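Local coordinates for protein ethanolamine kinase Pv091845 (Plasmodium vivax, PDB 2QG7) that probably phosphorylates ethanolamine, the first step in making phosphatidylethanolamine from ethanolamine, at residues C159-K164 against I290-C295; K207-I212 against A361-N366; F235-I240 against S281-E286. One frame throughout, in Å; residues are numbered along the deposited sequence.

Interaction 1. Residues C159-K164 against I290-C295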
loop_
_atom_site.group_PDB
_atom_site.type_symbol
_atom_site.label_atom_id
_atom_site.label_comp_id
_atom_site.label_asym_id
_atom_site.label_seq_id
_atom_site.Cartn_x
_atom_site.Cartn_y
_atom_site.Cartn_z
ATOM N N CYS D 159 13.086 -33.423 -8.838
ATOM C CA CYS D 159 13.061 -34.884 -8.874
ATOM C C CYS D 159 13.072 -35.481 -7.471
ATOM O O CYS D 159 12.343 -36.444 -7.230
ATOM C CB CYS D 159 14.179 -35.479 -9.764
ATOM S SG CYS D 159 15.854 -35.410 -9.018
ATOM N N ILE D 160 13.871 -34.901 -6.558
ATOM C CA ILE D 160 13.755 -35.238 -5.133
ATOM C C ILE D 160 12.285 -35.179 -4.644
ATOM O O ILE D 160 11.786 -36.106 -4.025
ATOM C CB ILE D 160 14.671 -34.336 -4.244
ATOM C CG1 ILE D 160 16.161 -34.487 -4.631
ATOM C CG2 ILE D 160 14.484 -34.658 -2.769
ATOM C CD1 ILE D 160 17.099 -33.336 -4.120
ATOM N N LEU D 161 11.587 -34.093 -4.964
ATOM C CA LEU D 161 10.215 -33.892 -4.506
ATOM C C LEU D 161 9.220 -34.883 -5.106
ATOM O O LEU D 161 8.280 -35.295 -4.445
ATOM C CB LEU D 161 9.772 -32.452 -4.806
ATOM C CG LEU D 161 10.547 -31.262 -4.230
ATOM C CD1 LEU D 161 10.368 -30.045 -5.119
ATOM C CD2 LEU D 161 10.158 -30.989 -2.802
ATOM N N TYR D 162 9.410 -35.202 -6.379
ATOM C CA TYR D 162 8.607 -36.177 -7.097
ATOM C C TYR D 162 8.808 -37.615 -6.549
ATOM O O TYR D 162 7.848 -38.386 -6.348
ATOM C CB TYR D 162 8.944 -36.111 -8.592
ATOM C CG TYR D 162 8.330 -37.250 -9.374
ATOM C CD1 TYR D 162 6.948 -37.296 -9.584
ATOM C CD2 TYR D 162 9.120 -38.320 -9.852
ATOM C CE1 TYR D 162 6.358 -38.352 -10.255
ATOM C CE2 TYR D 162 8.536 -39.381 -10.536
ATOM C CZ TYR D 162 7.154 -39.376 -10.735
ATOM O OH TYR D 162 6.532 -40.383 -11.420
ATOM N N ASN D 163 10.066 -37.968 -6.308
ATOM C CA ASN D 163 10.421 -39.250 -5.714
ATOM C C ASN D 163 9.938 -39.387 -4.277
ATOM O O ASN D 163 9.683 -40.504 -3.809
ATOM C CB ASN D 163 11.940 -39.453 -5.796
ATOM C CG ASN D 163 12.428 -39.595 -7.243
ATOM O OD1 ASN D 163 11.702 -40.117 -8.120
ATOM N ND2 ASN D 163 13.653 -39.136 -7.501
ATOM N N LYS D 164 9.803 -38.246 -3.587
ATOM C CA LYS D 164 9.289 -38.204 -2.221
ATOM C C LYS D 164 7.791 -37.911 -2.184
ATOM O O LYS D 164 7.189 -37.788 -1.115
ATOM C CB LYS D 164 10.074 -37.189 -1.395
ATOM C CG LYS D 164 11.567 -37.468 -1.285
ATOM C CD LYS D 164 11.849 -38.731 -0.469
ATOM C CE LYS D 164 13.309 -39.248 -0.724
ATOM N NZ LYS D 164 13.604 -40.411 0.222
ATOM N N ILE D 290 17.837 -26.877 9.425
ATOM C CA ILE D 290 17.845 -26.665 7.984
ATOM C C ILE D 290 17.170 -27.860 7.312
ATOM O O ILE D 290 17.643 -28.993 7.417
ATOM C CB ILE D 290 19.290 -26.517 7.441
ATOM C CG1 ILE D 290 20.156 -25.636 8.379
ATOM C CG2 ILE D 290 19.318 -26.020 6.040
ATOM C CD1 ILE D 290 19.632 -24.257 8.645
ATOM N N VAL D 291 16.034 -27.603 6.662
ATOM C CA VAL D 291 15.236 -28.631 5.994
ATOM C C VAL D 291 14.985 -28.220 4.556
ATOM O O VAL D 291 15.380 -27.123 4.131
ATOM C CB VAL D 291 13.914 -28.915 6.746
ATOM C CG1 VAL D 291 14.219 -29.327 8.196
ATOM C CG2 VAL D 291 13.027 -27.716 6.765
ATOM N N LEU D 292 14.378 -29.101 3.771
ATOM C CA LEU D 292 13.995 -28.724 2.412
ATOM C C LEU D 292 12.720 -27.940 2.572
ATOM O O LEU D 292 11.665 -28.495 2.966
ATOM C CB LEU D 292 13.753 -29.966 1.569
ATOM C CG LEU D 292 13.536 -29.785 0.061
ATOM C CD1 LEU D 292 14.604 -28.874 -0.558
ATOM C CD2 LEU D 292 13.476 -31.133 -0.623
ATOM N N CYS D 293 12.825 -26.641 2.294
ATOM C CA CYS D 293 11.689 -25.726 2.402
ATOM C C CYS D 293 11.011 -25.493 1.052
ATOM O O CYS D 293 11.613 -25.659 0.013
ATOM C CB CYS D 293 12.184 -24.417 2.983
ATOM S SG CYS D 293 12.702 -24.521 4.717
ATOM N N HIS D 294 9.733 -25.138 1.070
ATOM C CA HIS D 294 9.064 -24.671 -0.145
ATOM C C HIS D 294 9.475 -23.243 -0.558
ATOM O O HIS D 294 9.802 -22.984 -1.742
ATOM C CB HIS D 294 7.562 -24.765 0.012
ATOM C CG HIS D 294 6.816 -24.425 -1.247
ATOM N ND1 HIS D 294 6.629 -23.123 -1.680
ATOM C CD2 HIS D 294 6.204 -25.214 -2.160
ATOM C CE1 HIS D 294 5.941 -23.130 -2.804
ATOM N NE2 HIS D 294 5.667 -24.384 -3.116
ATOM N N CYS D 295 9.458 -22.331 0.422
ATOM C CA CYS D 295 10.001 -20.945 0.313
ATOM C C CYS D 295 9.077 -19.876 -0.267
ATOM O O CYS D 295 9.432 -18.708 -0.237
ATOM C CB CYS D 295 11.356 -20.905 -0.394
ATOM S SG CYS D 295 12.599 -21.950 0.337
#

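Interaction 2. Residues K207-I212 against A361-N366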
loop_
_atom_site.group_PDB
_atom_site.type_symbol
_atom_site.label_atom_id
_atom_site.label_comp_id
_atom_site.label_asym_id
_atom_site.label_seq_id
_atom_site.Cartn_x
_atom_site.Cartn_y
_atom_site.Cartn_z
ATOM N N LYS D 207 5.154 -30.718 6.984
ATOM C CA LYS D 207 6.036 -31.627 7.728
ATOM C C LYS D 207 6.599 -32.739 6.835
ATOM O O LYS D 207 7.809 -33.020 6.885
ATOM C CB LYS D 207 5.314 -32.242 8.922
ATOM C CG LYS D 207 6.112 -32.097 10.210
ATOM C CD LYS D 207 7.327 -33.010 10.181
ATOM C CE LYS D 207 8.360 -32.583 11.178
ATOM N NZ LYS D 207 7.799 -32.857 12.536
ATOM N N LEU D 208 5.720 -33.359 6.025
ATOM C CA LEU D 208 6.159 -34.281 4.986
ATOM C C LEU D 208 7.290 -33.734 4.103
ATOM O O LEU D 208 8.229 -34.448 3.794
ATOM C CB LEU D 208 4.977 -34.698 4.107
ATOM C CG LEU D 208 3.881 -35.569 4.748
ATOM C CD1 LEU D 208 2.604 -35.702 3.850
ATOM C CD2 LEU D 208 4.453 -36.948 5.071
ATOM N N LEU D 209 7.183 -32.472 3.673
ATOM C CA LEU D 209 8.245 -31.804 2.959
ATOM C C LEU D 209 9.474 -31.636 3.842
ATOM O O LEU D 209 10.607 -31.888 3.429
ATOM C CB LEU D 209 7.738 -30.452 2.409
ATOM C CG LEU D 209 8.705 -29.350 1.952
ATOM C CD1 LEU D 209 9.422 -29.756 0.700
ATOM C CD2 LEU D 209 7.975 -28.048 1.749
ATOM N N HIS D 210 9.249 -31.211 5.077
ATOM C CA HIS D 210 10.363 -30.954 5.979
ATOM C C HIS D 210 11.085 -32.222 6.477
ATOM O O HIS D 210 12.212 -32.142 6.972
ATOM C CB HIS D 210 9.915 -30.025 7.117
ATOM C CG HIS D 210 9.666 -28.612 6.665
ATOM N ND1 HIS D 210 9.201 -27.615 7.514
ATOM C CD2 HIS D 210 9.808 -28.037 5.444
ATOM C CE1 HIS D 210 9.074 -26.490 6.832
ATOM N NE2 HIS D 210 9.433 -26.722 5.577
ATOM N N ASP D 211 10.432 -33.378 6.324
ATOM C CA ASP D 211 10.968 -34.684 6.744
ATOM C C ASP D 211 11.945 -35.278 5.753
ATOM O O ASP D 211 12.674 -36.199 6.082
ATOM C CB ASP D 211 9.840 -35.686 6.968
ATOM C CG ASP D 211 9.142 -35.494 8.314
ATOM O OD1 ASP D 211 9.771 -34.921 9.237
ATOM O OD2 ASP D 211 7.967 -35.914 8.454
ATOM N N ILE D 212 11.955 -34.761 4.537
ATOM C CA ILE D 212 12.861 -35.221 3.501
ATOM C C ILE D 212 14.307 -35.033 3.943
ATOM O O ILE D 212 14.756 -33.907 4.185
ATOM C CB ILE D 212 12.587 -34.521 2.137
ATOM C CG1 ILE D 212 11.172 -34.822 1.659
ATOM C CG2 ILE D 212 13.557 -34.956 1.084
ATOM C CD1 ILE D 212 10.817 -34.072 0.421
ATOM N N ALA D 361 11.966 -22.702 10.236
ATOM C CA ALA D 361 11.205 -21.620 10.856
ATOM C C ALA D 361 10.939 -20.484 9.843
ATOM O O ALA D 361 9.880 -19.846 9.902
ATOM C CB ALA D 361 11.899 -21.114 12.064
ATOM N N TYR D 362 11.869 -20.267 8.900
ATOM C CA TYR D 362 11.595 -19.396 7.757
ATOM C C TYR D 362 10.324 -19.762 6.933
ATOM O O TYR D 362 9.504 -18.885 6.631
ATOM C CB TYR D 362 12.790 -19.322 6.842
ATOM C CG TYR D 362 12.521 -18.440 5.678
ATOM C CD1 TYR D 362 12.678 -17.042 5.776
ATOM C CD2 TYR D 362 12.083 -18.985 4.464
ATOM C CE1 TYR D 362 12.429 -16.211 4.680
ATOM C CE2 TYR D 362 11.795 -18.154 3.361
ATOM C CZ TYR D 362 11.987 -16.772 3.479
ATOM O OH TYR D 362 11.708 -15.984 2.381
ATOM N N ASP D 363 10.178 -21.045 6.583
ATOM C CA ASP D 363 9.067 -21.505 5.775
ATOM C C ASP D 363 7.718 -21.361 6.454
ATOM O O ASP D 363 6.720 -21.107 5.793
ATOM C CB ASP D 363 9.298 -22.954 5.360
ATOM C CG ASP D 363 8.826 -23.261 3.937
ATOM O OD1 ASP D 363 8.573 -22.308 3.136
ATOM O OD2 ASP D 363 8.732 -24.474 3.636
ATOM N N ILE D 364 7.682 -21.507 7.759
ATOM C CA ILE D 364 6.466 -21.370 8.531
ATOM C C ILE D 364 6.061 -19.893 8.735
ATOM O O ILE D 364 4.892 -19.544 8.553
ATOM C CB ILE D 364 6.575 -22.112 9.921
ATOM C CG1 ILE D 364 7.018 -23.574 9.696
ATOM C CG2 ILE D 364 5.234 -22.008 10.745
ATOM C CD1 ILE D 364 7.481 -24.315 10.976
ATOM N N ALA D 365 7.016 -19.048 9.111
ATOM C CA ALA D 365 6.783 -17.619 9.300
ATOM C C ALA D 365 6.470 -16.903 7.972
ATOM O O ALA D 365 5.635 -15.996 7.936
ATOM C CB ALA D 365 7.979 -16.966 10.017
ATOM N N ASN D 366 7.149 -17.304 6.892
ATOM C CA ASN D 366 6.841 -16.831 5.557
ATOM C C ASN D 366 5.416 -17.207 5.172
ATOM O O ASN D 366 4.707 -16.377 4.635
ATOM C CB ASN D 366 7.858 -17.346 4.569
ATOM C CG ASN D 366 7.634 -16.824 3.137
ATOM O OD1 ASN D 366 7.842 -15.631 2.857
ATOM N ND2 ASN D 366 7.213 -17.712 2.239
#

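Interaction 3. Residues F235-I240 against S281-E286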
loop_
_atom_site.group_PDB
_atom_site.type_symbol
_atom_site.label_atom_id
_atom_site.label_comp_id
_atom_site.label_asym_id
_atom_site.label_seq_id
_atom_site.Cartn_x
_atom_site.Cartn_y
_atom_site.Cartn_z
ATOM N N PHE D 235 20.342 -21.841 2.621
ATOM C CA PHE D 235 20.454 -21.109 1.363
ATOM C C PHE D 235 19.833 -19.703 1.487
ATOM O O PHE D 235 19.859 -18.925 0.528
ATOM C CB PHE D 235 19.745 -21.888 0.262
ATOM C CG PHE D 235 20.612 -22.900 -0.435
ATOM C CD1 PHE D 235 20.692 -22.922 -1.816
ATOM C CD2 PHE D 235 21.334 -23.841 0.276
ATOM C CE1 PHE D 235 21.481 -23.877 -2.470
ATOM C CE2 PHE D 235 22.135 -24.772 -0.379
ATOM C CZ PHE D 235 22.200 -24.788 -1.739
ATOM N N LEU D 236 19.297 -19.398 2.666
ATOM C CA LEU D 236 18.505 -18.216 2.910
ATOM C C LEU D 236 19.307 -16.924 2.882
ATOM O O LEU D 236 18.926 -15.960 2.203
ATOM C CB LEU D 236 17.747 -18.370 4.243
ATOM C CG LEU D 236 16.919 -17.268 4.887
ATOM C CD1 LEU D 236 15.863 -16.646 3.917
ATOM C CD2 LEU D 236 16.258 -17.851 6.119
ATOM N N TRP D 237 20.412 -16.914 3.620
ATOM C CA TRP D 237 21.225 -15.712 3.782
ATOM C C TRP D 237 22.050 -15.417 2.552
ATOM O O TRP D 237 22.326 -14.275 2.254
ATOM C CB TRP D 237 22.107 -15.839 5.020
ATOM C CG TRP D 237 21.348 -16.383 6.141
ATOM C CD1 TRP D 237 21.448 -17.637 6.658
ATOM C CD2 TRP D 237 20.303 -15.724 6.877
ATOM N NE1 TRP D 237 20.560 -17.798 7.689
ATOM C CE2 TRP D 237 19.834 -16.645 7.839
ATOM C CE3 TRP D 237 19.720 -14.447 6.812
ATOM C CZ2 TRP D 237 18.822 -16.335 8.739
ATOM C CZ3 TRP D 237 18.732 -14.138 7.705
ATOM C CH2 TRP D 237 18.288 -15.078 8.659
ATOM N N ASN D 238 22.454 -16.463 1.848
ATOM C CA ASN D 238 23.059 -16.327 0.540
ATOM C C ASN D 238 22.112 -15.645 -0.442
ATOM O O ASN D 238 22.558 -14.900 -1.304
ATOM C CB ASN D 238 23.418 -17.722 0.004
ATOM C CG ASN D 238 24.159 -17.672 -1.335
ATOM O OD1 ASN D 238 25.377 -17.406 -1.381
ATOM N ND2 ASN D 238 23.426 -17.947 -2.430
ATOM N N THR D 239 20.813 -15.931 -0.322
ATOM C CA THR D 239 19.781 -15.415 -1.227
ATOM C C THR D 239 19.437 -13.970 -0.869
ATOM O O THR D 239 19.380 -13.118 -1.756
ATOM C CB THR D 239 18.506 -16.283 -1.206
ATOM O OG1 THR D 239 18.850 -17.613 -1.581
ATOM C CG2 THR D 239 17.478 -15.791 -2.186
ATOM N N ILE D 240 19.236 -13.705 0.425
ATOM C CA ILE D 240 18.984 -12.343 0.906
ATOM C C ILE D 240 20.123 -11.383 0.555
ATOM O O ILE D 240 19.877 -10.290 0.066
ATOM C CB ILE D 240 18.664 -12.295 2.430
ATOM C CG1 ILE D 240 17.420 -13.113 2.732
ATOM C CG2 ILE D 240 18.440 -10.851 2.894
ATOM C CD1 ILE D 240 17.069 -13.126 4.203
ATOM N N SER D 281 21.593 -12.555 12.549
ATOM C CA SER D 281 22.000 -12.883 13.906
ATOM C C SER D 281 20.846 -13.302 14.822
ATOM O O SER D 281 20.950 -14.274 15.591
ATOM C CB SER D 281 22.756 -11.702 14.502
ATOM O OG SER D 281 23.198 -12.004 15.815
ATOM N N LEU D 282 19.725 -12.602 14.753
ATOM C CA LEU D 282 18.638 -12.953 15.661
ATOM C C LEU D 282 17.948 -14.273 15.281
ATOM O O LEU D 282 17.361 -14.942 16.125
ATOM C CB LEU D 282 17.626 -11.823 15.747
ATOM C CG LEU D 282 17.966 -10.652 16.642
ATOM C CD1 LEU D 282 17.191 -9.450 16.179
ATOM C CD2 LEU D 282 17.578 -10.966 18.056
ATOM N N CYS D 283 18.004 -14.603 13.993
ATOM C CA CYS D 283 17.362 -15.776 13.441
ATOM C C CYS D 283 18.249 -17.003 13.677
ATOM O O CYS D 283 17.751 -18.100 14.011
ATOM C CB CYS D 283 17.045 -15.564 11.941
ATOM S SG CYS D 283 15.550 -14.532 11.620
ATOM N N LYS D 284 19.557 -16.808 13.497
ATOM C CA LYS D 284 20.541 -17.852 13.721
ATOM C C LYS D 284 20.667 -18.262 15.202
ATOM O O LYS D 284 21.065 -19.377 15.510
ATOM C CB LYS D 284 21.886 -17.452 13.126
ATOM C CG LYS D 284 21.930 -17.574 11.614
ATOM C CD LYS D 284 23.330 -17.276 11.109
ATOM C CE LYS D 284 23.469 -17.533 9.627
ATOM N NZ LYS D 284 24.770 -17.009 9.117
ATOM N N ARG D 285 20.303 -17.384 16.115
ATOM C CA ARG D 285 20.395 -17.681 17.535
ATOM C C ARG D 285 19.240 -18.551 18.018
ATOM O O ARG D 285 19.211 -18.974 19.215
ATOM C CB ARG D 285 20.473 -16.385 18.370
ATOM C CG ARG D 285 19.110 -15.850 18.846
ATOM C CD ARG D 285 19.288 -14.779 19.925
ATOM N NE ARG D 285 19.731 -13.499 19.361
ATOM C CZ ARG D 285 20.968 -12.999 19.471
ATOM N NH1 ARG D 285 21.255 -11.819 18.908
ATOM N NH2 ARG D 285 21.912 -13.671 20.139
ATOM N N GLU D 286 18.279 -18.797 17.110
ATOM C CA GLU D 286 17.149 -19.682 17.420
ATOM C C GLU D 286 17.479 -21.138 17.079
ATOM O O GLU D 286 16.753 -22.011 17.475
ATOM C CB GLU D 286 15.867 -19.235 16.703
ATOM C CG GLU D 286 15.376 -17.858 17.022
ATOM C CD GLU D 286 14.804 -17.703 18.424
ATOM O OE1 GLU D 286 14.714 -16.537 18.868
ATOM O OE2 GLU D 286 14.433 -18.714 19.092
#

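Interaction 1. Residues C159-K164 against I290-C295
No flat group takes part directly where Ile160 and Leu161 meet Leu292; the nearest aromatic link is Phe352, which Leu161 touches and whose ring meets that of His294 with planes at about 60°. The contact itself is made by methyl groups. One methyl of Leu292 does all the touching: CD2 lies 4.0 Å from Leu161 CD2 and 4.2 Å from Ile160 CG2. Seen from Leu292 CD2, the two partners lie nearly 90° apart, which puts this methyl in the angle between successive residues of the last helical turn. Leu292 reaches there because its CG is trans to the backbone N (chi1 -171°), whereas Leu161 holds CG opposite its carbonyl carbon (chi1 -59°); the two leucines cross obliquely. Leu209 also packs against Leu161, and Leu218 against Ile160. The two segments bury 90 Å² between them. Topologically, the end of helix 151-163 meets strand 290-293 just before His294-Cys295-Asp296. Helix 151-163 probably corresponds to helix αC in the N-terminal lobe of protein kinases, and the segment after strand 290-293 to the catalytic loop; the chain of contacts from Leu161 through Phe352 to His294 recalls the regulatory spine of that fold.

Interaction 2. Residues K207-I212 against A361-N366
Asp363 OD2 accepts two hydrogen bonds, from His210 NE2 across the contact and from the backbone N of His294. The first measures 3.1 Å from His210 NE2 to Asp363 OD2 and is fairly straight, with 158° at the hydrogen. It uses the anti lone pair of the oxygen, the one turned away from OD1, and the acceptor sits only 10° out of the imidazole plane, so the N-H points at it from the ring edge. Ring and carboxylate are nevertheless twisted by 34°. The histidine swings out from helix 196-210 with CG opposite its carbonyl carbon (chi1 -71°), which carries NE2 over toward helix 360-369. Its other nitrogen, ND1, is hydrogen-bonded to Tyr394 OH, and with both nitrogens engaged the rotation of the ring is fixed. Beside this pair Leu209 CD2 comes within 4.1 Å of Asp363 OD2, a hydrocarbon flank to the acidic group. The second oxygen, OD1, takes the backbone N of Cys295. A histidine late in one helix joined to an aspartate of a later helix, which in turn holds the backbone of the His294-Cys295-Asp296 segment, probably the counterpart of the catalytic loop, recalls the αE-αF pairing of protein kinases. Buried among three N-H donors, the Asp363 side chain is probably stabilised as a carboxylate, and its charge would in turn polarise the imidazole N-H that it receives.

Interaction 3. Residues F235-I240 against S281-E286
Trp237, in the first turn of helix 236-251, and Lys284, on helix 269-284, bring the two backbones to their nearest approach, with CA atoms 10.2 Å apart. Both helices belong to the mainly helical C-terminal lobe of this kinase-like fold, and a span this wide is bridged by side chains alone. The indole is met over a face by Lys284 and at an edge by Cys283. The lysine, extended beyond CG, lies along its face; Lys284 CE is 3.5 Å from Trp237 NE1, a CH-pi contact with the five-membered ring. The ammonium group adds an off-centre cation-pi contact, 27° from the ring normal, while its salt bridge goes to Glu280. Leu236 CG covers the opposite face, 4.1 Å above the plane. NE1 is hydrogen-bonded to Glu359 OE2, which holds the indole by its polar atom as well. At the Cys283 edge, SG stands 5.4 Å from the centroid of the Trp237 six-membered ring, 87° off the normal. Closer still is the carbon behind that sulfur, Cys283 CB, which sits 3.5 Å from Trp237 CH2.

Overall arrangement
Interactions 1 and 2 lie about 10 Å apart, centre to centre, and touch directly, at 2.8 Å from His294 N to Asp363 OD2 and 2.9 Å from Cys295 N to Asp363 OD1. Leu292, whose side chain faces helix 151-163, turns its O to Leu209 CG at 3.2 Å. Strand 290-293 and the residues just after it therefore meet helix 151-163 with one side chain and segments 207-212 and 361-366 through backbone atoms, at the start of the probable catalytic loop. Interaction 3 sits about 15 Å from interaction 2, centre to centre, joined by Tyr362 CE1 against Leu236 CD1 at 3.5 Å. It is about 19 Å from interaction 1, linked only by sequence, since helix 269-284 leads into strand 290-293.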